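Local coordinates for enoyl-acyl carrier protein reductase (Uncultured bacterium, PDB 6KIA), which probably catalyses the NADH-dependent reduction of the enoyl-acyl carrier protein double bond in fatty acid synthesis, and is linked to triclosan resistance, at residues 87-91 against 203-208; 98-104 against 122-126; 131-135 against 212-216. All coordinates share one frame; numbering follows the deposited sequence.

Interaction 1 (87-91 against 203-208); sequences MAGFD and MNFDEV. With NAI (1,4-dihydronicotinamide adenine dinucleotide), chain D.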
loop_
_atom_site.group_PDB
_atom_site.type_symbol
_atom_site.label_atom_id
_atom_site.label_comp_id
_atom_site.label_asym_id
_atom_site.label_seq_id
_atom_site.Cartn_x
_atom_site.Cartn_y
_atom_site.Cartn_z
ATOM N N MET A 87 -8.777 11.598 -9.330
ATOM C CA MET A 87 -8.111 10.460 -9.954
ATOM C C MET A 87 -6.673 10.787 -10.325
ATOM O O MET A 87 -6.433 11.696 -11.110
ATOM C CB MET A 87 -8.862 10.038 -11.217
ATOM C CG MET A 87 -8.282 8.797 -11.819
ATOM S SD MET A 87 -8.898 7.336 -11.013
ATOM C CE MET A 87 -10.432 7.155 -11.927
ATOM N N ALA A 88 -5.713 10.046 -9.777
ATOM C CA ALA A 88 -4.313 10.274 -10.129
ATOM C C ALA A 88 -3.917 9.466 -11.348
ATOM O O ALA A 88 -4.658 8.595 -11.792
ATOM C CB ALA A 88 -3.408 9.953 -8.982
ATOM N N GLY A 89 -2.741 9.773 -11.886
ATOM C CA GLY A 89 -2.261 9.115 -13.088
ATOM C C GLY A 89 -2.684 9.894 -14.312
ATOM O O GLY A 89 -3.544 10.775 -14.247
ATOM N N PHE A 90 -2.095 9.552 -15.454
ATOM C CA PHE A 90 -2.382 10.285 -16.679
ATOM C C PHE A 90 -2.713 9.337 -17.820
ATOM O O PHE A 90 -2.774 9.754 -18.969
ATOM C CB PHE A 90 -1.197 11.193 -17.053
ATOM C CG PHE A 90 0.094 10.451 -17.301
ATOM C CD1 PHE A 90 0.911 10.075 -16.240
ATOM C CD2 PHE A 90 0.504 10.145 -18.596
ATOM C CE1 PHE A 90 2.100 9.396 -16.452
ATOM C CE2 PHE A 90 1.687 9.456 -18.825
ATOM C CZ PHE A 90 2.493 9.074 -17.758
ATOM N N ASP A 91 -2.958 8.065 -17.502
ATOM C CA ASP A 91 -3.178 7.067 -18.556
ATOM C C ASP A 91 -4.423 7.334 -19.415
ATOM O O ASP A 91 -4.499 6.875 -20.560
ATOM C CB ASP A 91 -3.266 5.671 -17.937
ATOM C CG ASP A 91 -4.203 5.620 -16.757
ATOM O OD1 ASP A 91 -3.848 6.147 -15.666
ATOM O OD2 ASP A 91 -5.294 5.041 -16.922
ATOM N N MET A 203 6.269 5.370 -15.308
ATOM C CA MET A 203 5.959 6.803 -15.194
ATOM C C MET A 203 4.618 7.018 -14.458
ATOM O O MET A 203 4.480 7.895 -13.567
ATOM C CB MET A 203 5.918 7.435 -16.585
ATOM C CG MET A 203 7.247 7.372 -17.291
ATOM S SD MET A 203 7.120 8.007 -18.971
ATOM C CE MET A 203 5.945 9.318 -18.751
ATOM N N ASN A 204 3.632 6.201 -14.823
ATOM C CA ASN A 204 2.326 6.323 -14.181
ATOM C C ASN A 204 2.391 5.941 -12.701
ATOM O O ASN A 204 1.750 6.580 -11.861
ATOM C CB ASN A 204 1.290 5.460 -14.900
ATOM C CG ASN A 204 -0.081 6.115 -14.945
ATOM O OD1 ASN A 204 -0.204 7.349 -14.927
ATOM N ND2 ASN A 204 -1.116 5.297 -15.000
ATOM N N PHE A 205 3.186 4.918 -12.385
ATOM C CA PHE A 205 3.405 4.497 -10.998
ATOM C C PHE A 205 4.009 5.653 -10.202
ATOM O O PHE A 205 3.563 5.953 -9.088
ATOM C CB PHE A 205 4.357 3.287 -10.895
ATOM C CG PHE A 205 3.745 1.944 -11.260
ATOM C CD1 PHE A 205 2.460 1.832 -11.758
ATOM C CD2 PHE A 205 4.504 0.781 -11.098
ATOM C CE1 PHE A 205 1.940 0.563 -12.092
ATOM C CE2 PHE A 205 3.993 -0.490 -11.429
ATOM C CZ PHE A 205 2.715 -0.589 -11.925
ATOM N N ASP A 206 5.033 6.307 -10.752
ATOM C CA ASP A 206 5.602 7.454 -10.039
ATOM C C ASP A 206 4.516 8.483 -9.763
ATOM O O ASP A 206 4.457 9.038 -8.653
ATOM C CB ASP A 206 6.735 8.116 -10.824
ATOM C CG ASP A 206 8.091 7.476 -10.589
ATOM O OD1 ASP A 206 8.214 6.530 -9.778
ATOM O OD2 ASP A 206 9.060 7.933 -11.240
ATOM N N GLU A 207 3.647 8.738 -10.744
ATOM C CA GLU A 207 2.620 9.767 -10.528
ATOM C C GLU A 207 1.623 9.387 -9.413
ATOM O O GLU A 207 1.343 10.190 -8.496
ATOM C CB GLU A 207 1.841 10.049 -11.819
ATOM C CG GLU A 207 2.582 10.823 -12.894
ATOM C CD GLU A 207 3.313 12.051 -12.381
ATOM O OE1 GLU A 207 2.839 12.684 -11.407
ATOM O OE2 GLU A 207 4.333 12.426 -13.002
ATOM N N VAL A 208 1.082 8.178 -9.492
ATOM C CA VAL A 208 0.026 7.746 -8.568
ATOM C C VAL A 208 0.537 7.399 -7.166
ATOM O O VAL A 208 -0.048 7.801 -6.160
ATOM C CB VAL A 208 -0.732 6.498 -9.119
ATOM C CG1 VAL A 208 -1.839 6.080 -8.145
ATOM C CG2 VAL A 208 -1.299 6.771 -10.543
HETATM P PA NAI D . -6.350 -0.871 -1.646
HETATM O O1A NAI D . -7.414 -1.006 -0.600
HETATM O O2A NAI D . -6.701 -1.330 -3.048
HETATM O O5B NAI D . -5.871 0.645 -1.631
HETATM C C5B NAI D . -5.404 1.245 -2.822
HETATM C C4B NAI D . -5.513 2.772 -2.527
HETATM O O4B NAI D . -4.878 3.470 -3.759
HETATM C C3B NAI D . -6.728 3.181 -2.432
HETATM O O3B NAI D . -6.897 4.201 -1.364
HETATM C C2B NAI D . -7.069 3.839 -3.911
HETATM O O2B NAI D . -8.236 4.733 -3.791
HETATM C C1B NAI D . -5.973 4.431 -4.235
HETATM N N9A NAI D . -5.771 4.442 -5.699
HETATM C C8A NAI D . -5.546 3.497 -6.628
HETATM N N7A NAI D . -5.451 4.097 -7.813
HETATM C C5A NAI D . -5.610 5.427 -7.617
HETATM C C6A NAI D . -5.595 6.442 -8.562
HETATM N N6A NAI D . -5.415 6.464 -9.987
HETATM N N1A NAI D . -5.781 7.704 -8.140
HETATM C C2A NAI D . -5.991 7.964 -6.812
HETATM N N3A NAI D . -6.003 6.948 -5.870
HETATM C C4A NAI D . -5.812 5.664 -6.305
HETATM O O3 NAI D . -4.998 -1.733 -1.237
HETATM P PN NAI D . -3.885 -1.424 -0.111
HETATM O O1N NAI D . -4.525 -1.297 1.237
HETATM O O2N NAI D . -2.932 -2.603 -0.231
HETATM O O5D NAI D . -3.161 -0.064 -0.523
HETATM C C5D NAI D . -3.095 1.040 0.365
HETATM C C4D NAI D . -1.608 1.434 0.513
HETATM O O4D NAI D . -0.986 0.484 1.184
HETATM C C3D NAI D . -0.925 1.488 -0.851
HETATM O O3D NAI D . -0.169 2.640 -1.011
HETATM C C2D NAI D . 0.016 0.266 -0.769
HETATM O O2D NAI D . 1.095 0.419 -1.759
HETATM C C1D NAI D . 0.410 0.255 0.478
HETATM N N1N NAI D . 0.955 -1.030 0.912
HETATM C C2N NAI D . 0.350 -2.227 0.590
HETATM C C3N NAI D . 0.944 -3.435 0.978
HETATM C C7N NAI D . 0.281 -4.776 0.669
HETATM O O7N NAI D . 0.926 -5.820 0.718
HETATM N N7N NAI D . -1.098 -4.797 0.333
HETATM C C4N NAI D . 2.126 -3.463 1.705
HETATM C C5N NAI D . 2.703 -2.242 2.071
HETATM C C6N NAI D . 2.116 -1.038 1.668
#

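Interaction 2 (98-104 against 122-126); sequences EPTPTDL and HIEKC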
loop_
_atom_site.group_PDB
_atom_site.type_symbol
_atom_site.label_atom_id
_atom_site.label_comp_id
_atom_site.label_asym_id
_atom_site.label_seq_id
_atom_site.Cartn_x
_atom_site.Cartn_y
_atom_site.Cartn_z
ATOM N N GLU A 98 -7.483 14.180 -28.783
ATOM C CA GLU A 98 -6.237 13.494 -29.134
ATOM C C GLU A 98 -6.095 12.177 -28.365
ATOM O O GLU A 98 -6.751 11.984 -27.334
ATOM C CB GLU A 98 -5.033 14.408 -28.882
ATOM C CG GLU A 98 -5.202 15.810 -29.451
ATOM C CD GLU A 98 -3.945 16.659 -29.324
ATOM O OE1 GLU A 98 -2.911 16.133 -28.853
ATOM O OE2 GLU A 98 -3.996 17.857 -29.682
ATOM N N PRO A 99 -5.236 11.263 -28.859
ATOM C CA PRO A 99 -5.130 9.969 -28.175
ATOM C C PRO A 99 -4.603 10.095 -26.750
ATOM O O PRO A 99 -3.778 10.976 -26.461
ATOM C CB PRO A 99 -4.123 9.193 -29.040
ATOM C CG PRO A 99 -4.211 9.820 -30.387
ATOM C CD PRO A 99 -4.509 11.278 -30.143
ATOM N N THR A 100 -5.095 9.227 -25.868
ATOM C CA THR A 100 -4.546 9.082 -24.521
ATOM C C THR A 100 -3.390 8.085 -24.609
ATOM O O THR A 100 -3.264 7.382 -25.612
ATOM C CB THR A 100 -5.607 8.570 -23.522
ATOM O OG1 THR A 100 -6.010 7.244 -23.889
ATOM C CG2 THR A 100 -6.814 9.499 -23.499
ATOM N N PRO A 101 -2.550 8.005 -23.564
ATOM C CA PRO A 101 -1.539 6.935 -23.548
ATOM C C PRO A 101 -2.180 5.550 -23.695
ATOM O O PRO A 101 -1.636 4.667 -24.381
ATOM C CB PRO A 101 -0.885 7.091 -22.169
ATOM C CG PRO A 101 -1.044 8.584 -21.864
ATOM C CD PRO A 101 -2.382 8.960 -22.449
ATOM N N THR A 102 -3.349 5.371 -23.081
ATOM C CA THR A 102 -4.078 4.107 -23.189
ATOM C C THR A 102 -4.442 3.823 -24.656
ATOM O O THR A 102 -4.286 2.687 -25.140
ATOM C CB THR A 102 -5.350 4.106 -22.315
ATOM O OG1 THR A 102 -4.973 4.226 -20.936
ATOM C CG2 THR A 102 -6.105 2.804 -22.488
ATOM N N ASP A 103 -4.897 4.855 -25.361
ATOM C CA ASP A 103 -5.142 4.748 -26.802
ATOM C C ASP A 103 -3.883 4.338 -27.552
ATOM O O ASP A 103 -3.949 3.569 -28.510
ATOM C CB ASP A 103 -5.671 6.065 -27.380
ATOM C CG ASP A 103 -7.087 6.381 -26.930
ATOM O OD1 ASP A 103 -7.880 5.434 -26.734
ATOM O OD2 ASP A 103 -7.417 7.585 -26.802
ATOM N N LEU A 104 -2.737 4.876 -27.137
ATOM C CA LEU A 104 -1.471 4.568 -27.798
ATOM C C LEU A 104 -1.073 3.113 -27.543
ATOM O O LEU A 104 -0.250 2.551 -28.264
ATOM C CB LEU A 104 -0.351 5.515 -27.334
ATOM C CG LEU A 104 -0.468 7.014 -27.622
ATOM C CD1 LEU A 104 0.853 7.738 -27.358
ATOM C CD2 LEU A 104 -0.970 7.281 -29.031
ATOM N N HIS A 122 4.207 13.012 -27.256
ATOM C CA HIS A 122 2.775 13.039 -27.012
ATOM C C HIS A 122 2.469 12.559 -25.590
ATOM O O HIS A 122 1.610 13.128 -24.907
ATOM C CB HIS A 122 2.009 12.189 -28.024
ATOM C CG HIS A 122 0.524 12.293 -27.879
ATOM N ND1 HIS A 122 -0.167 13.459 -28.136
ATOM C CD2 HIS A 122 -0.396 11.400 -27.447
ATOM C CE1 HIS A 122 -1.453 13.267 -27.906
ATOM N NE2 HIS A 122 -1.619 12.026 -27.483
ATOM N N ILE A 123 3.185 11.533 -25.137
ATOM C CA ILE A 123 2.949 11.019 -23.793
ATOM C C ILE A 123 3.253 12.108 -22.763
ATOM O O ILE A 123 2.564 12.219 -21.747
ATOM C CB ILE A 123 3.770 9.749 -23.513
ATOM C CG1 ILE A 123 3.125 8.555 -24.223
ATOM C CG2 ILE A 123 3.835 9.450 -22.008
ATOM C CD1 ILE A 123 3.979 7.338 -24.235
ATOM N N GLU A 124 4.281 12.907 -23.026
ATOM C CA GLU A 124 4.639 14.005 -22.134
ATOM C C GLU A 124 3.534 15.066 -22.113
ATOM O O GLU A 124 3.190 15.623 -21.052
ATOM C CB GLU A 124 5.965 14.632 -22.561
ATOM C CG GLU A 124 6.348 15.867 -21.750
ATOM C CD GLU A 124 6.348 15.608 -20.251
ATOM O OE1 GLU A 124 6.994 14.635 -19.808
ATOM O OE2 GLU A 124 5.698 16.380 -19.513
ATOM N N LYS A 125 2.978 15.351 -23.287
ATOM C CA LYS A 125 1.824 16.249 -23.352
ATOM C C LYS A 125 0.653 15.767 -22.487
ATOM O O LYS A 125 0.038 16.531 -21.722
ATOM C CB LYS A 125 1.390 16.423 -24.799
ATOM C CG LYS A 125 0.276 17.428 -25.019
ATOM C CD LYS A 125 0.020 17.607 -26.506
ATOM C CE LYS A 125 1.304 17.378 -27.304
ATOM N NZ LYS A 125 1.064 17.077 -28.740
ATOM N N CYS A 126 0.368 14.480 -22.601
ATOM C CA CYS A 126 -0.667 13.847 -21.779
ATOM C C CYS A 126 -0.353 13.882 -20.277
ATOM O O CYS A 126 -1.250 14.101 -19.446
ATOM C CB CYS A 126 -0.892 12.400 -22.231
ATOM S SG CYS A 126 -1.543 12.234 -23.916
#

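Interaction 3 (131-135 against 212-216); sequences VQRFK and TFLHL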
loop_
_atom_site.group_PDB
_atom_site.type_symbol
_atom_site.label_atom_id
_atom_site.label_comp_id
_atom_site.label_asym_id
_atom_site.label_seq_id
_atom_site.Cartn_x
_atom_site.Cartn_y
_atom_site.Cartn_z
ATOM N N VAL A 131 -1.383 15.810 -14.848
ATOM C CA VAL A 131 -0.809 16.307 -13.610
ATOM C C VAL A 131 -1.472 17.616 -13.234
ATOM O O VAL A 131 -1.780 17.853 -12.050
ATOM C CB VAL A 131 0.724 16.509 -13.725
ATOM C CG1 VAL A 131 1.235 17.370 -12.584
ATOM C CG2 VAL A 131 1.443 15.167 -13.724
ATOM N N GLN A 132 -1.743 18.456 -14.233
ATOM C CA GLN A 132 -2.363 19.733 -13.922
ATOM C C GLN A 132 -3.819 19.534 -13.497
ATOM O O GLN A 132 -4.310 20.226 -12.594
ATOM C CB GLN A 132 -2.285 20.672 -15.128
ATOM C CG GLN A 132 -2.774 22.093 -14.839
ATOM C CD GLN A 132 -1.914 22.781 -13.805
ATOM O OE1 GLN A 132 -0.718 23.008 -14.028
ATOM N NE2 GLN A 132 -2.506 23.103 -12.657
ATOM N N ARG A 133 -4.489 18.560 -14.105
ATOM C CA ARG A 133 -5.820 18.184 -13.659
ATOM C C ARG A 133 -5.827 17.773 -12.190
ATOM O O ARG A 133 -6.691 18.223 -11.428
ATOM C CB ARG A 133 -6.378 17.042 -14.507
ATOM C CG ARG A 133 -7.730 16.568 -14.022
ATOM C CD ARG A 133 -8.281 15.422 -14.860
ATOM N NE ARG A 133 -7.379 14.272 -14.905
ATOM C CZ ARG A 133 -7.096 13.492 -13.872
ATOM N NH1 ARG A 133 -7.626 13.748 -12.671
ATOM N NH2 ARG A 133 -6.259 12.471 -14.036
ATOM N N PHE A 134 -4.880 16.913 -11.808
ATOM C CA PHE A 134 -4.814 16.455 -10.414
ATOM C C PHE A 134 -4.496 17.595 -9.438
ATOM O O PHE A 134 -5.130 17.701 -8.379
ATOM C CB PHE A 134 -3.793 15.329 -10.246
ATOM C CG PHE A 134 -3.856 14.665 -8.898
ATOM C CD1 PHE A 134 -4.795 13.667 -8.637
ATOM C CD2 PHE A 134 -2.976 15.032 -7.889
ATOM C CE1 PHE A 134 -4.849 13.066 -7.372
ATOM C CE2 PHE A 134 -3.025 14.419 -6.634
ATOM C CZ PHE A 134 -3.963 13.442 -6.384
ATOM N N LYS A 135 -3.535 18.452 -9.783
ATOM C CA LYS A 135 -3.227 19.607 -8.931
ATOM C C LYS A 135 -4.414 20.551 -8.765
ATOM O O LYS A 135 -4.678 21.053 -7.663
ATOM C CB LYS A 135 -2.042 20.395 -9.483
ATOM C CG LYS A 135 -0.690 19.686 -9.384
ATOM C CD LYS A 135 0.374 20.607 -9.972
ATOM C CE LYS A 135 1.772 20.044 -9.855
ATOM N NZ LYS A 135 2.752 20.961 -10.501
ATOM N N THR A 212 1.622 12.002 -5.937
ATOM C CA THR A 212 0.398 12.369 -5.232
ATOM C C THR A 212 0.657 12.799 -3.770
ATOM O O THR A 212 -0.071 13.641 -3.247
ATOM C CB THR A 212 -0.597 11.201 -5.216
ATOM O OG1 THR A 212 0.078 10.018 -4.765
ATOM C CG2 THR A 212 -1.133 10.936 -6.616
ATOM N N PHE A 213 1.653 12.201 -3.105
ATOM C CA PHE A 213 2.017 12.600 -1.738
ATOM C C PHE A 213 2.580 14.002 -1.728
ATOM O O PHE A 213 2.276 14.794 -0.834
ATOM C CB PHE A 213 3.020 11.610 -1.144
ATOM C CG PHE A 213 3.191 11.697 0.349
ATOM C CD1 PHE A 213 2.091 11.741 1.214
ATOM C CD2 PHE A 213 4.457 11.602 0.898
ATOM C CE1 PHE A 213 2.271 11.760 2.604
ATOM C CE2 PHE A 213 4.641 11.632 2.279
ATOM C CZ PHE A 213 3.547 11.698 3.134
ATOM N N LEU A 214 3.401 14.308 -2.733
ATOM C CA LEU A 214 3.950 15.650 -2.857
ATOM C C LEU A 214 2.823 16.637 -3.117
ATOM O O LEU A 214 2.822 17.729 -2.556
ATOM C CB LEU A 214 4.991 15.744 -3.984
ATOM C CG LEU A 214 5.496 17.176 -4.237
ATOM C CD1 LEU A 214 6.314 17.674 -3.039
ATOM C CD2 LEU A 214 6.297 17.277 -5.529
ATOM N N HIS A 215 1.863 16.259 -3.962
ATOM C CA HIS A 215 0.762 17.159 -4.289
ATOM C C HIS A 215 -0.111 17.373 -3.074
ATOM O O HIS A 215 -0.688 18.439 -2.896
ATOM C CB HIS A 215 -0.069 16.611 -5.441
ATOM C CG HIS A 215 0.711 16.486 -6.706
ATOM N ND1 HIS A 215 1.641 17.428 -7.092
ATOM C CD2 HIS A 215 0.731 15.518 -7.654
ATOM C CE1 HIS A 215 2.197 17.048 -8.228
ATOM N NE2 HIS A 215 1.662 15.895 -8.592
ATOM N N LEU A 216 -0.176 16.358 -2.221
ATOM C CA LEU A 216 -0.901 16.487 -0.970
ATOM C C LEU A 216 -0.214 17.474 -0.049
ATOM O O LEU A 216 -0.855 18.387 0.491
ATOM C CB LEU A 216 -1.005 15.125 -0.286
ATOM C CG LEU A 216 -1.449 15.141 1.177
ATOM C CD1 LEU A 216 -2.806 15.854 1.369
ATOM C CD2 LEU A 216 -1.460 13.722 1.710
#

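Interaction 1 (87-91 against 203-208)
Gly89 and Val208 bring the two backbones to 5.2 Å between their CA atoms, where the irregular loop 87-91 passes beside one turn of helix 203-208. The Asn204 amide joins them with both of its ends. Its OD1 accepts the backbone N-H of Phe90 at 3.0 Å, in the carbonyl plane and on a lone pair (N-H...O 163°). Its ND2 donates to Asp91 OD1 at 2.9 Å; that oxygen is met from above the carboxylate plane, 45° out of it, although it lies close to the amide plane of Asn204. ND2 also bonds the carbonyl of Gly164, so three partners fix the rotation of the amide.

The Phe90 ring, whose CG is set between the backbone N and the carbonyl carbon, runs past this amide with the planes 85° apart. Glu207 CG and Met203 CB lie at its edge, while Met203 CE comes in obliquely, 3.6 Å from Phe90 CZ. Glu207 turns its carboxylate onward to a salt bridge with Arg127. At Gly89, Val208 CG2 comes within 3.6 Å of the backbone N.

Ala88 reads the adenine of NADH through its main chain: its N donates to NAI N1A at 2.9 Å, and its O accepts from NAI N6A at 2.9 Å. Val208 CG1 packs on the same base, 3.8 Å from NAI C6A. The N-H and C=O of one residue thus complement N1A and N6A, so this adenine edge is recognised by main chain, and the Asn204 bonds fix the loop just beyond that recognition point.

Interaction 2 (98-104 against 122-126)
His122, on helix 122-126, reaches across to the chain that leads into a short, weakly bonded helix opened by a capping box: Asp103 N donates to Thr100 OG1 at 3.0 Å, and Thr100 N donates back to Asp103 OD2 at 3.0 Å, almost straight at 176°. From CB, which points toward the 98-104 segment, the histidine swings its CG anti to the backbone N, and this carries the ring across to that segment. CD2 then meets Leu104 CD1 at 3.9 Å, a methyl lying at the ring edge. On the other flank CE1 faces Glu98 OE1 at 3.4 Å, with the carboxylate and ring planes only 24° apart. At the tip, NE2 donates to Pro99 O at 2.6 Å; the oxygen lies close to the ring plane, whereas the donor is tilted 27° from the carbonyl plane. The bonded carbonyl belongs to Pro99, so the bond joins helix 122-126 to the residue just before the N-cap Thr100.

Apolar contacts lie beside this bond. Pro101 lays CG and CD against Cys126 CB, and Leu104 CD1 also reaches Ile123 CG1. Pro101 and Ile123 both rest on Leu200 of helix 196-219, which places the contact against that helix. At the outer rim the charges of Glu98 and Lys125 are probably mutually favourable without making a salt bridge: Glu98 OE1 stands 4.1 Å from Lys125 NZ.

Interaction 3 (131-135 against 212-216)
The His215 ring carries the Lys135 side chain over one face, in a packed pair of helices: Lys135 CG sits 3.9 Å above its plane, offset toward the rim, a CH-pi contact 21° off the ring normal. Val131 CG1 and Phe134 CD2 approach the same ring obliquely. The Phe134 ring in turn has His215 CB at its edge, in plane, and Thr212 CG2 in an oblique position. The two rings meet rim to rim, with centroids 5.8 Å apart and planes at 50°, so this is not a stack.

The helical segments 131-135 and 212-216 run in broadly the same direction at a crossing angle of -39°, their axes 11.2 Å apart at closest. The wide spacing is consistent with the large side chains, Phe134 and His215, lying between the axes. Phe134 extends into the interface because its CG is turned away from the backbone N, lying beside the carbonyl carbon, and its far end CZ lies 3.8 Å from Thr212 CG2. No hydrogen bond crosses between these two segments. Thr212 instead spends its hydroxyl on Val208 O and on His159 NE2, and turns only its methyl to the phenylalanine.

Phe134 also packs on Phe25 of strand 21-25 and on Ala88, the residue that binds the adenine of NADH, so its ring links the helix pair to the sheet and to the cofactor loop; its side chain lies about 5 Å from the bound NADH. Lys135 has an extended chain beyond CG, and along it Lys135 CE makes the closest approach of the contact, 3.4 Å from His215 CE1.

Overall arrangement
Following the chain from the N terminus, the loop after strand 80-83 holds 87-91 and leads into 98-104, which enters helix 101-105. Interaction 2 closes first, joining that region to the start of helix 120-146 across only 17 intervening residues. Further along helix 120-146 comes 131-135; helix 196-219 later brings 203-208, which closes interaction 1, and then 212-216, which closes interaction 3. Interaction 2 is therefore nested within interaction 1, while interactions 1 and 3 cross, and 2 and 3 follow in series. Direct bonds connect the neighbours: Asp91 O with Thr102 OG1, and Met87 O with Arg133 NH1. Together they tie the cofactor loop to both long helices.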